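Local coordinates for cellulase (Bacillus sp. BG-CS10, PDB 5E09), which probably cleaves internal beta-1,4-glucosidic bonds of cellulose, with a glycoside hydrolase family 5 catalytic barrel joined to carbohydrate-binding modules, at residues Gln285-Phe295 and Arg339-Leu347; Ile356-Leu365 and Gly390-Thr401. All coordinates share one frame; numbering follows the deposited sequence.

Contact 1 (Gln285-Phe295 and Arg339-Leu347); sequences QQGEKLKFFEF and RSATAESNL
E294 and R339 meet side-on in a salt bridge, carboxylate and guanidinium nearly in one plane, 7° apart. R339 NH2 lies 3.0 Å from E294 OE1 and R339 NE equally close to E294 OE2; these bonds, on syn lone pairs, hold the carboxylate flat. S340 N adds a grip on E294 OE2 from above that plane, at 3.2 Å, making it a double acceptor. CG anti to the backbone N (chi1 -167°) and a bend at chi2 carry E294's carboxylate across to the loop. A glutamine here, uncharged and with one oxygen turned into an N-H donor, would probably leave R339 with half its grip and its charge unmatched.

K291 lays CG against T342 CB, then bends to bring NZ 2.8 Å from E288 OE2 in a salt bridge, with weak bonds to A343 O and E344 O; E288 OE1 accepts from F241 N. Lysine's long stem packs while its tip finds acceptors.

Q285 NE2 gives N346 OD1 a straight 2.8 Å bond, while Q285 OE1 caps the helix weakly; side-chain-less G287 lets N346 approach.

Helix 286-302 sits against strand 342-343, flanked by helices 243-261 and 326-337, and W425 of strand 425-432 touches T342 and N346.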
loop_
_atom_site.group_PDB
_atom_site.type_symbol
_atom_site.label_atom_id
_atom_site.label_comp_id
_atom_site.label_asym_id
_atom_site.label_seq_id
_atom_site.Cartn_x
_atom_site.Cartn_y
_atom_site.Cartn_z
ATOM N N GLN A 285 10.388 -4.402 4.942
ATOM C CA GLN A 285 11.788 -4.346 4.531
ATOM C C GLN A 285 11.869 -4.068 3.027
ATOM O O GLN A 285 11.098 -4.628 2.243
ATOM C CB GLN A 285 12.512 -5.647 4.891
ATOM C CG GLN A 285 14.029 -5.517 4.995
ATOM C CD GLN A 285 14.740 -5.675 3.655
ATOM O OE1 GLN A 285 14.212 -6.284 2.719
ATOM N NE2 GLN A 285 15.942 -5.113 3.558
ATOM N N GLN A 286 12.796 -3.195 2.642
ATOM C CA GLN A 286 12.829 -2.614 1.296
ATOM C C GLN A 286 12.810 -3.632 0.144
ATOM O O GLN A 286 11.995 -3.522 -0.782
ATOM C CB GLN A 286 14.060 -1.709 1.164
ATOM C CG GLN A 286 14.111 -0.889 -0.117
ATOM C CD GLN A 286 13.046 0.206 -0.186
ATOM O OE1 GLN A 286 12.167 0.306 0.679
ATOM N NE2 GLN A 286 13.133 1.040 -1.218
ATOM N N GLY A 287 13.695 -4.622 0.201
ATOM C CA GLY A 287 13.767 -5.625 -0.848
ATOM C C GLY A 287 12.480 -6.418 -0.986
ATOM O O GLY A 287 12.018 -6.716 -2.096
ATOM N N GLU A 288 11.894 -6.751 0.158
ATOM C CA GLU A 288 10.652 -7.514 0.191
ATOM C C GLU A 288 9.487 -6.681 -0.354
ATOM O O GLU A 288 8.628 -7.196 -1.081
ATOM C CB GLU A 288 10.372 -7.991 1.616
ATOM C CG GLU A 288 11.487 -8.853 2.199
ATOM C CD GLU A 288 11.797 -10.079 1.342
ATOM O OE1 GLU A 288 10.869 -10.856 1.037
ATOM O OE2 GLU A 288 12.974 -10.268 0.968
ATOM N N LYS A 289 9.479 -5.392 -0.018
ATOM C CA LYS A 289 8.493 -4.456 -0.558
ATOM C C LYS A 289 8.560 -4.412 -2.092
ATOM O O LYS A 289 7.543 -4.600 -2.788
ATOM C CB LYS A 289 8.716 -3.056 0.025
ATOM C CG LYS A 289 7.866 -1.967 -0.614
ATOM C CD LYS A 289 8.509 -0.592 -0.472
ATOM C CE LYS A 289 8.844 -0.288 0.979
ATOM N NZ LYS A 289 9.597 0.987 1.098
ATOM N N LEU A 290 9.766 -4.169 -2.609
ATOM C CA LEU A 290 9.991 -4.146 -4.056
ATOM C C LEU A 290 9.532 -5.440 -4.731
ATOM O O LEU A 290 8.828 -5.405 -5.746
ATOM C CB LEU A 290 11.468 -3.903 -4.362
ATOM C CG LEU A 290 12.070 -2.586 -3.870
ATOM C CD1 LEU A 290 13.568 -2.551 -4.132
ATOM C CD2 LEU A 290 11.381 -1.402 -4.524
ATOM N N LYS A 291 9.919 -6.580 -4.166
ATOM C CA LYS A 291 9.508 -7.860 -4.738
ATOM C C LYS A 291 7.978 -8.017 -4.756
ATOM O O LYS A 291 7.398 -8.523 -5.737
ATOM C CB LYS A 291 10.168 -9.015 -3.981
ATOM C CG LYS A 291 11.657 -9.176 -4.311
ATOM C CD LYS A 291 12.263 -10.429 -3.677
ATOM C CE LYS A 291 12.473 -10.250 -2.187
ATOM N NZ LYS A 291 13.229 -11.388 -1.589
ATOM N N PHE A 292 7.326 -7.560 -3.686
ATOM C CA PHE A 292 5.871 -7.606 -3.624
ATOM C C PHE A 292 5.259 -6.828 -4.783
ATOM O O PHE A 292 4.447 -7.365 -5.543
ATOM C CB PHE A 292 5.344 -7.052 -2.296
ATOM C CG PHE A 292 3.845 -6.896 -2.264
ATOM C CD1 PHE A 292 3.031 -7.966 -1.917
ATOM C CD2 PHE A 292 3.248 -5.690 -2.595
ATOM C CE1 PHE A 292 1.645 -7.832 -1.897
ATOM C CE2 PHE A 292 1.870 -5.552 -2.582
ATOM C CZ PHE A 292 1.067 -6.628 -2.233
ATOM N N PHE A 293 5.642 -5.562 -4.921
ATOM C CA PHE A 293 5.028 -4.738 -5.963
ATOM C C PHE A 293 5.355 -5.226 -7.379
ATOM O O PHE A 293 4.501 -5.161 -8.271
ATOM C CB PHE A 293 5.426 -3.273 -5.780
ATOM C CG PHE A 293 4.660 -2.585 -4.683
ATOM C CD1 PHE A 293 3.400 -2.057 -4.929
ATOM C CD2 PHE A 293 5.180 -2.494 -3.401
ATOM C CE1 PHE A 293 2.671 -1.432 -3.920
ATOM C CE2 PHE A 293 4.460 -1.867 -2.381
ATOM C CZ PHE A 293 3.201 -1.337 -2.645
ATOM N N GLU A 294 6.568 -5.739 -7.581
ATOM C CA GLU A 294 6.948 -6.293 -8.885
ATOM C C GLU A 294 6.046 -7.478 -9.260
ATOM O O GLU A 294 5.480 -7.541 -10.366
ATOM C CB GLU A 294 8.422 -6.723 -8.873
ATOM C CG GLU A 294 9.022 -7.030 -10.248
ATOM C CD GLU A 294 8.771 -8.456 -10.702
ATOM O OE1 GLU A 294 8.637 -9.350 -9.832
ATOM O OE2 GLU A 294 8.705 -8.679 -11.931
ATOM N N PHE A 295 5.916 -8.413 -8.324
ATOM C CA PHE A 295 5.053 -9.574 -8.516
ATOM C C PHE A 295 3.597 -9.165 -8.804
ATOM O O PHE A 295 2.991 -9.572 -9.815
ATOM C CB PHE A 295 5.134 -10.460 -7.276
ATOM C CG PHE A 295 4.510 -11.808 -7.444
ATOM C CD1 PHE A 295 5.232 -12.857 -7.989
ATOM C CD2 PHE A 295 3.210 -12.037 -7.032
ATOM C CE1 PHE A 295 4.658 -14.112 -8.133
ATOM C CE2 PHE A 295 2.632 -13.284 -7.170
ATOM C CZ PHE A 295 3.354 -14.325 -7.721
ATOM N N ARG A 339 8.595 -7.459 -16.418
ATOM C CA ARG A 339 9.178 -7.981 -15.188
ATOM C C ARG A 339 10.613 -7.511 -14.954
ATOM O O ARG A 339 11.385 -7.347 -15.899
ATOM C CB ARG A 339 9.129 -9.512 -15.197
ATOM C CG ARG A 339 7.716 -10.070 -15.295
ATOM C CD ARG A 339 7.583 -11.392 -14.553
ATOM N NE ARG A 339 7.806 -11.238 -13.115
ATOM C CZ ARG A 339 7.761 -12.241 -12.246
ATOM N NH1 ARG A 339 7.501 -13.474 -12.668
ATOM N NH2 ARG A 339 7.977 -12.014 -10.955
ATOM N N SER A 340 10.950 -7.287 -13.685
ATOM C CA SER A 340 12.316 -6.987 -13.268
ATOM C C SER A 340 12.901 -8.176 -12.533
ATOM O O SER A 340 12.185 -8.896 -11.834
ATOM C CB SER A 340 12.368 -5.752 -12.362
ATOM O OG SER A 340 11.966 -4.591 -13.057
ATOM N N ALA A 341 14.203 -8.385 -12.687
ATOM C CA ALA A 341 14.890 -9.378 -11.884
ATOM C C ALA A 341 14.962 -8.876 -10.449
ATOM O O ALA A 341 15.009 -7.666 -10.197
ATOM C CB ALA A 341 16.279 -9.660 -12.430
ATOM N N THR A 342 14.945 -9.807 -9.507
ATOM C CA THR A 342 15.102 -9.462 -8.108
ATOM C C THR A 342 16.147 -10.402 -7.530
ATOM O O THR A 342 16.792 -11.144 -8.271
ATOM C CB THR A 342 13.768 -9.567 -7.328
ATOM O OG1 THR A 342 13.298 -10.920 -7.350
ATOM C CG2 THR A 342 12.703 -8.672 -7.949
ATOM N N ALA A 343 16.325 -10.365 -6.217
ATOM C CA ALA A 343 17.199 -11.311 -5.538
ATOM C C ALA A 343 16.587 -11.686 -4.191
ATOM O O ALA A 343 15.631 -11.053 -3.746
ATOM C CB ALA A 343 18.590 -10.727 -5.360
ATOM N N GLU A 344 17.140 -12.709 -3.544
ATOM C CA GLU A 344 16.617 -13.198 -2.272
ATOM C C GLU A 344 16.637 -12.118 -1.191
ATOM O O GLU A 344 15.910 -12.203 -0.204
ATOM C CB GLU A 344 17.411 -14.417 -1.803
ATOM C CG GLU A 344 18.894 -14.144 -1.611
ATOM C CD GLU A 344 19.669 -15.377 -1.184
ATOM O OE1 GLU A 344 19.040 -16.331 -0.673
ATOM O OE2 GLU A 344 20.908 -15.391 -1.363
ATOM N N SER A 345 17.464 -11.100 -1.396
ATOM C CA SER A 345 17.611 -10.006 -0.451
ATOM C C SER A 345 18.225 -8.799 -1.158
ATOM O O SER A 345 18.919 -8.954 -2.168
ATOM C CB SER A 345 18.480 -10.441 0.730
ATOM O OG SER A 345 18.924 -9.322 1.477
ATOM N N ASN A 346 17.966 -7.599 -0.648
ATOM C CA ASN A 346 18.612 -6.410 -1.191
ATOM C C ASN A 346 19.801 -6.033 -0.316
ATOM O O ASN A 346 20.386 -4.963 -0.464
ATOM C CB ASN A 346 17.628 -5.241 -1.298
ATOM C CG ASN A 346 17.339 -4.598 0.045
ATOM O OD1 ASN A 346 17.113 -5.285 1.037
ATOM N ND2 ASN A 346 17.353 -3.276 0.082
ATOM N N LEU A 347 20.146 -6.931 0.602
ATOM C CA LEU A 347 21.236 -6.710 1.539
ATOM C C LEU A 347 22.344 -7.746 1.366
ATOM O O LEU A 347 22.080 -8.919 1.101
ATOM C CB LEU A 347 20.723 -6.761 2.981
ATOM C CG LEU A 347 19.552 -5.853 3.362
ATOM C CD1 LEU A 347 19.210 -6.040 4.831
ATOM C CD2 LEU A 347 19.863 -4.388 3.061
HETATM O O HOH W 1 15.305 -8.560 1.122
#

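Contact 2 (Ile356-Leu365 and Gly390-Thr401); sequences IRDQDIQLHL and GDVLTMKADALT
Q359 and M395 (selenomethionine) form a hydrogen-bonded pair with reciprocal backbone bonds, Q359 N to M395 O and M395 N to Q359 O, each 2.9 Å. They join strands 359-364 and 392-395 as antiparallel neighbours, their directions 151° apart. I361 and L393 form the next such pair, its I361 N to L393 O bond weak, and L363 N extends the ladder to D391 O.

Polar side chains meet where D360 and T394 share a face. In this non-hydrogen-bonded pair T394 OG1 donates to D360 OD1 at 2.8 Å, coming from above the carboxylate plane. D358, just before the strand, serves two partners: its OD1 accepts from A397 N at 2.7 Å, and its OD2 makes a salt bridge with K396 NZ at 3.1 Å. An aspartate suits this spot, being short enough to meet the first turn of helix 397-403. K396 has a second acidic partner in E387.

On the other face, I361, L393 and M395 make the apolar contacts. I361 CD1 rests 3.9 Å from M395 CG and also touches L393 CD2; I361 and L393 run side by side. Ahead of strand 359-364, I356 CG2 packs on L400 CB of helix 397-403 at 3.8 Å.

This face turns toward F427 of strand 425-432 and I348 of strand 347-351, forming a sandwich-like core, while strands 342-343 and 386-389 edge the four-stranded sheet.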
loop_
_atom_site.group_PDB
_atom_site.type_symbol
_atom_site.label_atom_id
_atom_site.label_comp_id
_atom_site.label_asym_id
_atom_site.label_seq_id
_atom_site.Cartn_x
_atom_site.Cartn_y
_atom_site.Cartn_z
ATOM N N ILE A 356 37.118 -11.645 5.356
ATOM C CA ILE A 356 36.188 -11.427 4.261
ATOM C C ILE A 356 36.341 -12.504 3.200
ATOM O O ILE A 356 37.421 -12.722 2.657
ATOM C CB ILE A 356 36.382 -10.034 3.640
ATOM C CG1 ILE A 356 35.939 -8.962 4.643
ATOM C CG2 ILE A 356 35.602 -9.908 2.328
ATOM C CD1 ILE A 356 36.231 -7.544 4.208
ATOM N N ARG A 357 35.241 -13.185 2.912
ATOM C CA ARG A 357 35.259 -14.291 1.970
ATOM C C ARG A 357 34.277 -14.058 0.833
ATOM O O ARG A 357 33.421 -13.176 0.925
ATOM C CB ARG A 357 34.945 -15.599 2.702
ATOM C CG ARG A 357 33.595 -15.594 3.401
ATOM C CD ARG A 357 33.343 -16.872 4.198
ATOM N NE ARG A 357 32.009 -16.840 4.783
ATOM C CZ ARG A 357 30.905 -17.193 4.129
ATOM N NH1 ARG A 357 30.976 -17.601 2.866
ATOM N NH2 ARG A 357 29.723 -17.126 4.729
ATOM N N ASP A 358 34.425 -14.835 -0.240
ATOM C CA ASP A 358 33.479 -14.827 -1.355
ATOM C C ASP A 358 32.060 -14.996 -0.817
ATOM O O ASP A 358 31.856 -15.705 0.169
ATOM C CB ASP A 358 33.796 -15.950 -2.353
ATOM C CG ASP A 358 35.003 -15.647 -3.246
ATOM O OD1 ASP A 358 35.503 -14.501 -3.251
ATOM O OD2 ASP A 358 35.445 -16.569 -3.962
ATOM N N GLN A 359 31.080 -14.354 -1.448
ATOM C CA GLN A 359 29.701 -14.464 -0.974
ATOM C C GLN A 359 28.720 -14.712 -2.107
ATOM O O GLN A 359 28.722 -13.997 -3.105
ATOM C CB GLN A 359 29.287 -13.204 -0.207
ATOM C CG GLN A 359 30.105 -12.938 1.048
ATOM C CD GLN A 359 29.241 -12.740 2.276
ATOM O OE1 GLN A 359 28.049 -12.432 2.173
ATOM N NE2 GLN A 359 29.835 -12.922 3.452
ATOM N N ASP A 360 27.881 -15.730 -1.940
ATOM C CA ASP A 360 26.884 -16.081 -2.947
ATOM C C ASP A 360 25.560 -15.373 -2.684
ATOM O O ASP A 360 25.228 -15.061 -1.540
ATOM C CB ASP A 360 26.669 -17.596 -2.984
ATOM C CG ASP A 360 27.777 -18.326 -3.727
ATOM O OD1 ASP A 360 28.835 -17.711 -3.980
ATOM O OD2 ASP A 360 27.591 -19.517 -4.055
ATOM N N ILE A 361 24.813 -15.127 -3.758
ATOM C CA ILE A 361 23.561 -14.376 -3.724
ATOM C C ILE A 361 22.597 -14.935 -4.759
ATOM O O ILE A 361 22.898 -14.953 -5.951
ATOM C CB ILE A 361 23.764 -12.872 -4.026
ATOM C CG1 ILE A 361 24.761 -12.236 -3.057
ATOM C CG2 ILE A 361 22.433 -12.138 -3.982
ATOM C CD1 ILE A 361 25.420 -11.001 -3.614
ATOM N N GLN A 362 21.431 -15.379 -4.306
ATOM C CA GLN A 362 20.457 -15.973 -5.209
ATOM C C GLN A 362 19.670 -14.886 -5.936
ATOM O O GLN A 362 18.980 -14.078 -5.317
ATOM C CB GLN A 362 19.517 -16.910 -4.439
ATOM C CG GLN A 362 18.439 -17.565 -5.287
ATOM C CD GLN A 362 19.002 -18.547 -6.298
ATOM O OE1 GLN A 362 18.724 -18.445 -7.495
ATOM N NE2 GLN A 362 19.795 -19.508 -5.821
ATOM N N LEU A 363 19.803 -14.862 -7.256
ATOM C CA LEU A 363 19.048 -13.949 -8.097
ATOM C C LEU A 363 17.732 -14.595 -8.518
ATOM O O LEU A 363 17.650 -15.814 -8.647
ATOM C CB LEU A 363 19.867 -13.566 -9.333
ATOM C CG LEU A 363 20.608 -12.229 -9.372
ATOM C CD1 LEU A 363 21.240 -11.879 -8.026
ATOM C CD2 LEU A 363 21.663 -12.271 -10.479
ATOM N N HIS A 364 16.701 -13.777 -8.707
ATOM C CA HIS A 364 15.464 -14.220 -9.341
ATOM C C HIS A 364 15.340 -13.467 -10.647
ATOM O O HIS A 364 14.857 -12.338 -10.668
ATOM C CB HIS A 364 14.231 -13.953 -8.469
ATOM C CG HIS A 364 14.363 -14.432 -7.060
ATOM N ND1 HIS A 364 14.779 -15.709 -6.739
ATOM C CD2 HIS A 364 14.112 -13.815 -5.882
ATOM C CE1 HIS A 364 14.793 -15.847 -5.428
ATOM N NE2 HIS A 364 14.389 -14.713 -4.882
ATOM N N LEU A 365 15.777 -14.092 -11.733
ATOM C CA LEU A 365 15.942 -13.386 -12.997
ATOM C C LEU A 365 14.612 -13.016 -13.647
ATOM O O LEU A 365 14.530 -12.020 -14.369
ATOM C CB LEU A 365 16.789 -14.228 -13.955
ATOM C CG LEU A 365 18.250 -14.365 -13.519
ATOM C CD1 LEU A 365 19.000 -15.310 -14.441
ATOM C CD2 LEU A 365 18.934 -13.000 -13.469
ATOM N N GLY A 390 24.849 -19.521 -13.468
ATOM C CA GLY A 390 23.427 -19.688 -13.633
ATOM C C GLY A 390 22.697 -18.419 -13.246
ATOM O O GLY A 390 22.585 -17.481 -14.035
ATOM N N ASP A 391 22.187 -18.406 -12.022
ATOM C CA ASP A 391 21.404 -17.295 -11.513
ATOM C C ASP A 391 21.980 -16.948 -10.158
ATOM O O ASP A 391 21.423 -16.138 -9.417
ATOM C CB ASP A 391 19.932 -17.686 -11.381
ATOM C CG ASP A 391 19.720 -18.849 -10.432
ATOM O OD1 ASP A 391 20.718 -19.352 -9.875
ATOM O OD2 ASP A 391 18.555 -19.260 -10.244
ATOM N N VAL A 392 23.099 -17.584 -9.836
ATOM C CA VAL A 392 23.729 -17.383 -8.547
ATOM C C VAL A 392 24.883 -16.407 -8.765
ATOM O O VAL A 392 25.824 -16.695 -9.505
ATOM C CB VAL A 392 24.273 -18.700 -7.967
ATOM C CG1 VAL A 392 24.990 -18.444 -6.651
ATOM C CG2 VAL A 392 23.145 -19.704 -7.782
ATOM N N LEU A 393 24.801 -15.255 -8.110
ATOM C CA LEU A 393 25.820 -14.219 -8.191
ATOM C C LEU A 393 26.851 -14.341 -7.073
ATOM O O LEU A 393 26.501 -14.379 -5.908
ATOM C CB LEU A 393 25.159 -12.841 -8.134
ATOM C CG LEU A 393 26.085 -11.628 -8.061
ATOM C CD1 LEU A 393 26.874 -11.481 -9.361
ATOM C CD2 LEU A 393 25.293 -10.362 -7.754
ATOM N N THR A 394 28.129 -14.377 -7.416
ATOM C CA THR A 394 29.162 -14.368 -6.393
ATOM C C THR A 394 29.933 -13.047 -6.369
ATOM O O THR A 394 30.494 -12.625 -7.390
ATOM C CB THR A 394 30.157 -15.520 -6.595
ATOM O OG1 THR A 394 29.453 -16.770 -6.583
ATOM C CG2 THR A 394 31.206 -15.516 -5.488
HETATM N N MSE A 395 29.938 -12.396 -5.204
HETATM C CA MSE A 395 30.841 -11.273 -4.947
HETATM C C MSE A 395 32.178 -11.811 -4.455
HETATM O O MSE A 395 32.237 -12.547 -3.460
HETATM C CB MSE A 395 30.262 -10.297 -3.913
HETATM C CG MSE A 395 28.976 -9.624 -4.337
HETATM SE SE MSE A 395 29.111 -8.749 -6.075
HETATM C CE MSE A 395 30.697 -7.668 -5.734
ATOM N N LYS A 396 33.247 -11.439 -5.149
ATOM C CA LYS A 396 34.575 -11.910 -4.795
ATOM C C LYS A 396 35.093 -11.170 -3.566
ATOM O O LYS A 396 34.797 -9.991 -3.369
ATOM C CB LYS A 396 35.541 -11.740 -5.971
ATOM C CG LYS A 396 35.062 -12.378 -7.276
ATOM C CD LYS A 396 34.999 -13.891 -7.185
ATOM C CE LYS A 396 36.360 -14.479 -6.845
ATOM N NZ LYS A 396 36.372 -15.969 -6.869
ATOM N N ALA A 397 35.878 -11.874 -2.756
ATOM C CA ALA A 397 36.374 -11.359 -1.482
ATOM C C ALA A 397 37.192 -10.074 -1.617
ATOM O O ALA A 397 37.154 -9.212 -0.740
ATOM C CB ALA A 397 37.203 -12.427 -0.787
ATOM N N ASP A 398 37.939 -9.945 -2.707
ATOM C CA ASP A 398 38.768 -8.760 -2.910
ATOM C C ASP A 398 37.928 -7.526 -3.238
ATOM O O ASP A 398 38.251 -6.421 -2.805
ATOM C CB ASP A 398 39.793 -9.009 -4.013
ATOM C CG ASP A 398 40.774 -10.104 -3.653
ATOM O OD1 ASP A 398 41.075 -10.256 -2.449
ATOM O OD2 ASP A 398 41.239 -10.814 -4.572
ATOM N N ALA A 399 36.856 -7.712 -4.003
ATOM C CA ALA A 399 35.942 -6.611 -4.299
ATOM C C ALA A 399 35.261 -6.116 -3.016
ATOM O O ALA A 399 35.202 -4.913 -2.749
ATOM C CB ALA A 399 34.911 -7.039 -5.323
ATOM N N LEU A 400 34.754 -7.056 -2.226
ATOM C CA LEU A 400 34.135 -6.722 -0.952
ATOM C C LEU A 400 35.135 -5.997 -0.058
ATOM O O LEU A 400 34.815 -4.966 0.527
ATOM C CB LEU A 400 33.603 -7.982 -0.264
ATOM C CG LEU A 400 32.484 -8.689 -1.037
ATOM C CD1 LEU A 400 32.176 -10.056 -0.449
ATOM C CD2 LEU A 400 31.235 -7.829 -1.067
ATOM N N THR A 401 36.356 -6.518 0.017
ATOM C CA THR A 401 37.405 -5.876 0.801
ATOM C C THR A 401 37.628 -4.434 0.350
ATOM O O THR A 401 37.633 -3.512 1.166
ATOM C CB THR A 401 38.734 -6.648 0.707
ATOM O OG1 THR A 401 38.575 -7.932 1.316
ATOM C CG2 THR A 401 39.856 -5.896 1.422
#

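Contact 1 and contact 2 follow one another along the chain, contact 1 closing before contact 2 opens, with centres about 17 Å apart. They share the four-stranded antiparallel sheet: strand 342-343 of contact 1 is its edge and pairs with strand 359-364 of contact 2, probably through T342 O to H364 N and E344 N to Q362 O. Contact 1 joins this sheet to helix 286-302 of the catalytic barrel, whereas contact 2 lies within the X2 module, farther from the chain's centre. Together they form a continuous path from barrel helix to the interior of the sheet, consistent with a module seated directly on the catalytic domain.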